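Local coordinates for cytokinin riboside 5'-monophosphate phosphoribohydrolase (Corynebacterium glutamicum, PDB 5ZBL), which belongs to the SLOG clan and has a Rossmann-like alpha/beta fold built on a parallel sheet, at residues V15-A20 and G53-V58; L45-G50 and L82-L87. All blocks are in the same frame, centred on the assembly; numbering follows the deposited sequence.

Interaction 1. Residues V15-A20 and G53-V58; sequences VFTGSA and GLMGIV. With PO4 (phosphate ion), chain G.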
ATOM      1  N   VAL A  15      -6.324   4.735 -12.977  1.00 31.05           N
ATOM      2  CA  VAL A  15      -6.916   3.475 -12.567  1.00 33.45           C
ATOM      3  C   VAL A  15      -5.899   2.482 -12.043  1.00 31.88           C
ATOM      4  O   VAL A  15      -4.897   2.228 -12.692  1.00 33.39           O
ATOM      5  CB  VAL A  15      -7.751   2.850 -13.678  1.00 33.42           C
ATOM      6  CG1 VAL A  15      -8.350   1.525 -13.210  1.00 33.86           C
ATOM      7  CG2 VAL A  15      -8.886   3.806 -14.028  1.00 37.50           C
ATOM      8  N   PHE A  16      -6.140   1.953 -10.848  1.00 30.27           N
ATOM      9  CA  PHE A  16      -5.261   0.907 -10.295  1.00 31.72           C
ATOM     10  C   PHE A  16      -6.005  -0.417 -10.434  1.00 30.41           C
ATOM     11  O   PHE A  16      -7.175  -0.510  -9.984  1.00 30.81           O
ATOM     12  CB  PHE A  16      -4.987   1.141  -8.803  1.00 34.06           C
ATOM     13  CG  PHE A  16      -4.478   2.516  -8.458  1.00 36.99           C
ATOM     14  CD1 PHE A  16      -3.495   3.136  -9.216  1.00 39.91           C
ATOM     15  CD2 PHE A  16      -4.915   3.153  -7.301  1.00 39.34           C
ATOM     16  CE1 PHE A  16      -3.013   4.396  -8.874  1.00 38.86           C
ATOM     17  CE2 PHE A  16      -4.399   4.406  -6.935  1.00 40.55           C
ATOM     18  CZ  PHE A  16      -3.466   5.031  -7.725  1.00 35.94           C
ATOM     19  N   THR A  17      -5.355  -1.428 -11.000  1.00 25.69           N
ATOM     20  CA  THR A  17      -5.991  -2.724 -11.110  1.00 29.37           C
ATOM     21  C   THR A  17      -5.010  -3.874 -11.337  1.00 28.84           C
ATOM     22  O   THR A  17      -3.861  -3.685 -11.641  1.00 26.44           O
ATOM     23  CB  THR A  17      -7.038  -2.684 -12.228  1.00 32.65           C
ATOM     24  OG1 THR A  17      -7.859  -3.859 -12.202  1.00 34.08           O
ATOM     25  CG2 THR A  17      -6.382  -2.504 -13.602  1.00 33.89           C
ATOM     26  N   GLY A  18      -5.474  -5.089 -11.135  1.00 31.26           N
ATOM     27  CA  GLY A  18      -4.588  -6.263 -11.241  1.00 33.78           C
ATOM     28  C   GLY A  18      -3.891  -6.551 -12.563  1.00 33.40           C
ATOM     29  O   GLY A  18      -4.404  -6.246 -13.654  1.00 34.05           O
ATOM     30  N   SER A  19      -2.722  -7.174 -12.468  1.00 35.27           N
ATOM     31  CA  SER A  19      -2.085  -7.768 -13.664  1.00 38.34           C
ATOM     32  C   SER A  19      -2.525  -9.216 -13.811  1.00 37.48           C
ATOM     33  O   SER A  19      -1.986  -9.924 -14.653  1.00 42.99           O
ATOM     34  CB  SER A  19      -0.568  -7.711 -13.575  1.00 37.39           C
ATOM     35  OG  SER A  19      -0.196  -8.317 -12.360  1.00 43.04           O
ATOM     36  N   ALA A  20      -3.465  -9.663 -12.979  1.00 36.07           N
ATOM     37  CA  ALA A  20      -4.202 -10.900 -13.219  1.00 35.53           C
ATOM     38  C   ALA A  20      -5.645 -10.529 -13.648  1.00 38.33           C
ATOM     39  O   ALA A  20      -6.122  -9.425 -13.395  1.00 40.52           O
ATOM     40  CB  ALA A  20      -4.213 -11.766 -11.972  1.00 32.03           C
ATOM     41  N   GLY A  53      -3.897  -9.021 -17.650  1.00 36.73           N
ATOM     42  CA  GLY A  53      -4.922  -8.908 -16.674  1.00 38.95           C
ATOM     43  C   GLY A  53      -5.868  -7.775 -16.970  1.00 34.99           C
ATOM     44  O   GLY A  53      -6.062  -7.397 -18.110  1.00 38.44           O
ATOM     45  N   LEU A  54      -6.441  -7.241 -15.910  1.00 32.27           N
ATOM     46  CA  LEU A  54      -7.434  -6.196 -15.998  1.00 33.56           C
ATOM     47  C   LEU A  54      -6.790  -4.896 -16.417  1.00 34.49           C
ATOM     48  O   LEU A  54      -7.469  -4.039 -16.926  1.00 36.98           O
ATOM     49  CB  LEU A  54      -8.112  -6.010 -14.643  1.00 35.80           C
ATOM     50  CG  LEU A  54      -8.842  -7.223 -14.036  1.00 38.01           C
ATOM     51  CD1 LEU A  54      -9.512  -6.725 -12.770  1.00 35.47           C
ATOM     52  CD2 LEU A  54      -9.870  -7.913 -14.983  1.00 36.24           C
ATOM     53  N   MET A  55      -5.482  -4.751 -16.187  1.00 36.72           N
ATOM     54  CA  MET A  55      -4.717  -3.650 -16.760  1.00 39.85           C
ATOM     55  C   MET A  55      -4.890  -3.651 -18.279  1.00 37.88           C
ATOM     56  O   MET A  55      -5.365  -2.668 -18.823  1.00 34.73           O
ATOM     57  CB  MET A  55      -3.246  -3.694 -16.349  1.00 40.50           C
ATOM     58  CG  MET A  55      -2.952  -3.002 -15.015  1.00 50.27           C
ATOM     59  SD  MET A  55      -1.180  -3.075 -14.563  1.00 55.01           S
ATOM     60  CE  MET A  55      -0.765  -1.392 -14.990  1.00 54.24           C
ATOM     61  N   GLY A  56      -4.587  -4.773 -18.934  1.00 37.09           N
ATOM     62  CA  GLY A  56      -4.788  -4.933 -20.392  1.00 38.40           C
ATOM     63  C   GLY A  56      -6.247  -4.724 -20.820  1.00 39.23           C
ATOM     64  O   GLY A  56      -6.542  -3.983 -21.760  1.00 39.49           O
ATOM     65  N   ILE A  57      -7.166  -5.329 -20.078  1.00 37.78           N
ATOM     66  CA  ILE A  57      -8.567  -5.199 -20.388  1.00 36.16           C
ATOM     67  C   ILE A  57      -9.050  -3.746 -20.356  1.00 36.36           C
ATOM     68  O   ILE A  57      -9.754  -3.316 -21.270  1.00 37.31           O
ATOM     69  CB  ILE A  57      -9.414  -5.981 -19.399  1.00 35.64           C
ATOM     70  CG1 ILE A  57      -9.156  -7.494 -19.510  1.00 41.15           C
ATOM     71  CG2 ILE A  57     -10.873  -5.664 -19.603  1.00 36.22           C
ATOM     72  CD1 ILE A  57      -9.441  -8.122 -20.858  1.00 40.12           C
ATOM     73  N   VAL A  58      -8.744  -3.017 -19.276  1.00 34.94           N
ATOM     74  CA  VAL A  58      -9.265  -1.645 -19.123  1.00 35.18           C
ATOM     75  C   VAL A  58      -8.646  -0.665 -20.172  1.00 33.20           C
ATOM     76  O   VAL A  58      -9.325   0.193 -20.709  1.00 35.66           O
ATOM     77  CB  VAL A  58      -9.167  -1.124 -17.639  1.00 35.23           C
ATOM     78  CG1 VAL A  58      -7.751  -0.740 -17.264  1.00 35.98           C
ATOM     79  CG2 VAL A  58     -10.082   0.069 -17.402  1.00 33.23           C
TER
HETATM   80  P   PO4 G 303      -1.092  -6.276  -8.814  1.00 36.81           P
HETATM   81  O1  PO4 G 303      -1.557  -7.459  -9.612  1.00 34.95           O
HETATM   82  O2  PO4 G 303      -0.178  -5.437  -9.682  1.00 38.72           O
HETATM   83  O3  PO4 G 303      -2.278  -5.428  -8.427  1.00 36.73           O
HETATM   84  O4  PO4 G 303      -0.362  -6.793  -7.622  1.00 41.25           O

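Interaction 2. Residues L45-G50 and L82-L87; sequences LVYGGG and LGHEKL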
ATOM      1  N   LEU A  45      -8.217   7.527 -19.670  1.00 33.97           N
ATOM      2  CA  LEU A  45      -7.506   6.586 -18.783  1.00 31.89           C
ATOM      3  C   LEU A  45      -6.046   6.971 -18.534  1.00 29.30           C
ATOM      4  O   LEU A  45      -5.269   7.198 -19.463  1.00 29.86           O
ATOM      5  CB  LEU A  45      -7.543   5.164 -19.385  1.00 31.14           C
ATOM      6  CG  LEU A  45      -6.770   4.055 -18.655  1.00 34.64           C
ATOM      7  CD1 LEU A  45      -7.229   3.959 -17.210  1.00 36.62           C
ATOM      8  CD2 LEU A  45      -6.942   2.710 -19.315  1.00 32.73           C
ATOM      9  N   VAL A  46      -5.664   7.017 -17.280  1.00 27.89           N
ATOM     10  CA  VAL A  46      -4.261   7.015 -16.922  1.00 28.64           C
ATOM     11  C   VAL A  46      -4.094   5.749 -16.116  1.00 30.21           C
ATOM     12  O   VAL A  46      -4.871   5.511 -15.168  1.00 30.78           O
ATOM     13  CB  VAL A  46      -3.879   8.186 -16.050  1.00 28.65           C
ATOM     14  CG1 VAL A  46      -2.395   8.129 -15.753  1.00 29.79           C
ATOM     15  CG2 VAL A  46      -4.243   9.510 -16.744  1.00 32.38           C
ATOM     16  N   TYR A  47      -3.105   4.944 -16.478  1.00 30.14           N
ATOM     17  CA  TYR A  47      -2.852   3.678 -15.752  1.00 29.57           C
ATOM     18  C   TYR A  47      -1.385   3.289 -15.877  1.00 31.51           C
ATOM     19  O   TYR A  47      -0.590   4.007 -16.486  1.00 26.62           O
ATOM     20  CB  TYR A  47      -3.808   2.569 -16.218  1.00 29.75           C
ATOM     21  CG  TYR A  47      -3.325   1.798 -17.430  1.00 32.35           C
ATOM     22  CD1 TYR A  47      -2.894   2.453 -18.578  1.00 33.82           C
ATOM     23  CD2 TYR A  47      -3.320   0.418 -17.442  1.00 32.80           C
ATOM     24  CE1 TYR A  47      -2.431   1.758 -19.667  1.00 34.25           C
ATOM     25  CE2 TYR A  47      -2.865  -0.284 -18.542  1.00 32.20           C
ATOM     26  CZ  TYR A  47      -2.395   0.387 -19.638  1.00 30.92           C
ATOM     27  OH  TYR A  47      -1.959  -0.306 -20.743  1.00 33.53           O
ATOM     28  N   GLY A  48      -1.012   2.159 -15.259  1.00 35.78           N
ATOM     29  CA  GLY A  48       0.359   1.771 -15.149  1.00 31.36           C
ATOM     30  C   GLY A  48       0.979   1.140 -16.376  1.00 36.17           C
ATOM     31  O   GLY A  48       2.108   0.654 -16.279  1.00 40.07           O
ATOM     32  N   GLY A  49       0.285   1.119 -17.517  1.00 38.43           N
ATOM     33  CA  GLY A  49       0.874   0.688 -18.815  1.00 41.63           C
ATOM     34  C   GLY A  49       1.002  -0.801 -19.215  1.00 41.86           C
ATOM     35  O   GLY A  49       1.674  -1.153 -20.214  1.00 36.08           O
ATOM     36  N   GLY A  50       0.345  -1.684 -18.476  1.00 41.88           N
ATOM     37  CA  GLY A  50       0.498  -3.104 -18.703  1.00 37.88           C
ATOM     38  C   GLY A  50      -0.442  -3.585 -19.792  1.00 39.05           C
ATOM     39  O   GLY A  50      -1.402  -2.890 -20.166  1.00 35.40           O
ATOM     40  N   LEU A  82       6.782  -5.968 -20.769  1.00 60.65           N
ATOM     41  CA  LEU A  82       5.448  -5.854 -20.142  1.00 62.69           C
ATOM     42  C   LEU A  82       4.566  -4.655 -20.595  1.00 60.82           C
ATOM     43  O   LEU A  82       3.391  -4.567 -20.208  1.00 64.02           O
ATOM     44  CB  LEU A  82       5.619  -5.773 -18.625  1.00 63.40           C
ATOM     45  CG  LEU A  82       6.112  -7.051 -17.928  1.00 65.92           C
ATOM     46  CD1 LEU A  82       6.800  -6.736 -16.601  1.00 64.11           C
ATOM     47  CD2 LEU A  82       4.943  -7.992 -17.713  1.00 63.09           C
ATOM     48  N   GLY A  83       5.123  -3.752 -21.401  1.00 51.96           N
ATOM     49  CA  GLY A  83       4.440  -2.531 -21.788  1.00 49.57           C
ATOM     50  C   GLY A  83       3.419  -2.767 -22.873  1.00 44.95           C
ATOM     51  O   GLY A  83       3.614  -3.586 -23.739  1.00 46.16           O
ATOM     52  N   HIS A  84       2.310  -2.052 -22.811  1.00 44.70           N
ATOM     53  CA  HIS A  84       1.283  -2.123 -23.849  1.00 47.76           C
ATOM     54  C   HIS A  84       1.686  -1.292 -25.090  1.00 50.07           C
ATOM     55  O   HIS A  84       2.171  -0.167 -24.960  1.00 51.89           O
ATOM     56  CB  HIS A  84       0.009  -1.586 -23.251  1.00 49.44           C
ATOM     57  CG  HIS A  84      -1.197  -1.766 -24.105  1.00 45.00           C
ATOM     58  ND1 HIS A  84      -2.264  -2.545 -23.723  1.00 47.49           N
ATOM     59  CD2 HIS A  84      -1.534  -1.213 -25.280  1.00 40.68           C
ATOM     60  CE1 HIS A  84      -3.214  -2.446 -24.622  1.00 43.69           C
ATOM     61  NE2 HIS A  84      -2.794  -1.644 -25.581  1.00 45.50           N
ATOM     62  N   GLU A  85       1.430  -1.832 -26.275  1.00 49.88           N
ATOM     63  CA  GLU A  85       2.055  -1.371 -27.532  1.00 50.56           C
ATOM     64  C   GLU A  85       1.180  -0.526 -28.438  1.00 43.66           C
ATOM     65  O   GLU A  85       1.622  -0.128 -29.503  1.00 45.61           O
ATOM     66  CB  GLU A  85       2.551  -2.583 -28.329  1.00 54.30           C
ATOM     67  CG  GLU A  85       3.309  -3.594 -27.469  1.00 59.47           C
ATOM     68  CD  GLU A  85       4.246  -4.492 -28.256  1.00 64.34           C
ATOM     69  OE1 GLU A  85       3.967  -4.771 -29.437  1.00 65.44           O
ATOM     70  OE2 GLU A  85       5.281  -4.911 -27.683  1.00 80.24           O
ATOM     71  N   LYS A  86      -0.055  -0.263 -28.032  1.00 40.42           N
ATOM     72  CA  LYS A  86      -1.007   0.535 -28.803  1.00 43.51           C
ATOM     73  C   LYS A  86      -1.784   1.579 -28.004  1.00 40.49           C
ATOM     74  O   LYS A  86      -2.883   1.957 -28.385  1.00 46.34           O
ATOM     75  CB  LYS A  86      -1.975  -0.387 -29.550  1.00 52.25           C
ATOM     76  CG  LYS A  86      -1.313  -1.619 -30.186  1.00 61.10           C
ATOM     77  CD  LYS A  86      -2.294  -2.453 -31.013  1.00 70.76           C
ATOM     78  CE  LYS A  86      -1.590  -3.198 -32.142  1.00 78.61           C
ATOM     79  NZ  LYS A  86      -1.194  -2.237 -33.223  1.00 89.69           N
ATOM     80  N   LEU A  87      -1.183   2.089 -26.933  1.00 39.66           N
ATOM     81  CA  LEU A  87      -1.703   3.234 -26.183  1.00 36.52           C
ATOM     82  C   LEU A  87      -1.523   4.547 -26.918  1.00 38.41           C
ATOM     83  O   LEU A  87      -0.599   4.709 -27.717  1.00 41.74           O
ATOM     84  CB  LEU A  87      -1.022   3.369 -24.825  1.00 36.16           C
ATOM     85  CG  LEU A  87      -0.987   2.115 -23.967  1.00 36.90           C
ATOM     86  CD1 LEU A  87      -0.085   2.357 -22.762  1.00 38.95           C
ATOM     87  CD2 LEU A  87      -2.402   1.680 -23.609  1.00 34.45           C
TER

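Interaction 1. Residues V15-A20 and G53-V58
Thr17 meets the first turn of helix 53-64 with both branches of its side chain. OG1 lies anti to the backbone N (chi1 -169°) and comes against Leu54, with Thr17 OG1 3.3 Å from Leu54 CB. The two side chains cross at about a right angle. The methyl meets the next residue: Thr17 CG2 is 3.5 Å from Met55 N and also touches Met55 CG. It reaches Val58 CG1 more loosely, at 4.3 Å. The hydroxyl is buried but satisfied, because it is hydrogen-bonded to Pro114 O.

Two backbone bonds tie the loop to the helix start. Met55 N donates to Gly18 O at 3.1 Å. Leu54 N gives a weak bond to Ala20 O. These are N-H groups of the first helical turn, so the loop carbonyls take the place of acceptors that the helix cannot supply there. Gly53 has a positive phi, and its CA lies close against Ser19 and Ala20 of the loop, 3.5 Å from Ala20 C.

This is the loop after strand 12-16 resting on the N-terminal end of the next helix but one, in a Rossmann-like parallel alpha/beta fold. Gly53 is the last glycine of a GxGxxG-like pattern (Gly48, Gly50, Gly53), consistent with such a fold. The other side of the loop holds a phosphate ion, probably from the crystallisation liquor. Ser19 N points almost straight at PO4 O1, at 3.1 Å, and Ser19 OG bonds to the same oxygen. Gly118 N and Thr119 OG1 also hydrogen-bond to the phosphate.

Further out, Leu54 packs on Tyr27 and Thr28 of helix 25-40, and on Phe163 of the second subunit. Met55 rests on Tyr47, and Val58 on Leu45 and Met113.

Interaction 2. Residues L45-G50 and L82-L87
Tyr47 and Leu87 reach toward each other tip to tip, and His84 crosses the tyrosine at about a right angle. This is the close part of the contact. Tyr47 OH touches His84 CB at 3.4 Å and Leu87 CD2 at 3.5 Å. Leu87 CD1 lies at the edge of the tyrosine ring, 3.9 Å from CE1 of Tyr47. His84 CG is anti to the backbone N (chi1 -172°), and Leu87 CD2 lies over one face of the His84 ring, offset toward the rim. The hydroxyl of Tyr47 is also held from its own segment: Tyr47 OH donates to Gly50 O at 2.7 Å. Gly49 N sits over the centre of one tyrosine face, so the glycine turn folds back on it. One backbone bond joins the segments, from His84 N to Gly49 O at 2.8 Å.

The side at Leu82, an exposed residue, is looser. Its carbonyl makes a long CA-H...O contact with Gly50 CA, at 3.6 Å.

The contact joins the glycine-rich turn after strand 44-47 to the loop between helix 75-79 and strand 89-93. Tyr47 packs on Met55 and Ala59 of helix 53-64, His84 on Asp60 of that helix, and Leu87 on Ala69 of strand 69-74.

The centres of the two interactions lie 10 Å apart, on the same side of the chain's centre. Their segments alternate along the chain: 15-20, 45-50, 53-58, then 82-87. Strands 12-16 and 44-47 are neighbours in the parallel sheet, and Val15 N and Val46 O, 2.7 Å apart, probably form a hydrogen bond between them. Strand 44-47 leads through its glycine turn into helix 53-64, whose start belongs to interaction 1. Met55 bridges the two, with its CE 3.4 Å from Gly48 CA. The loops after both strands and the helix start gather at the C-terminal end of the sheet, beside the phosphate; 82-87 runs past Tyr47 toward strand 89-93.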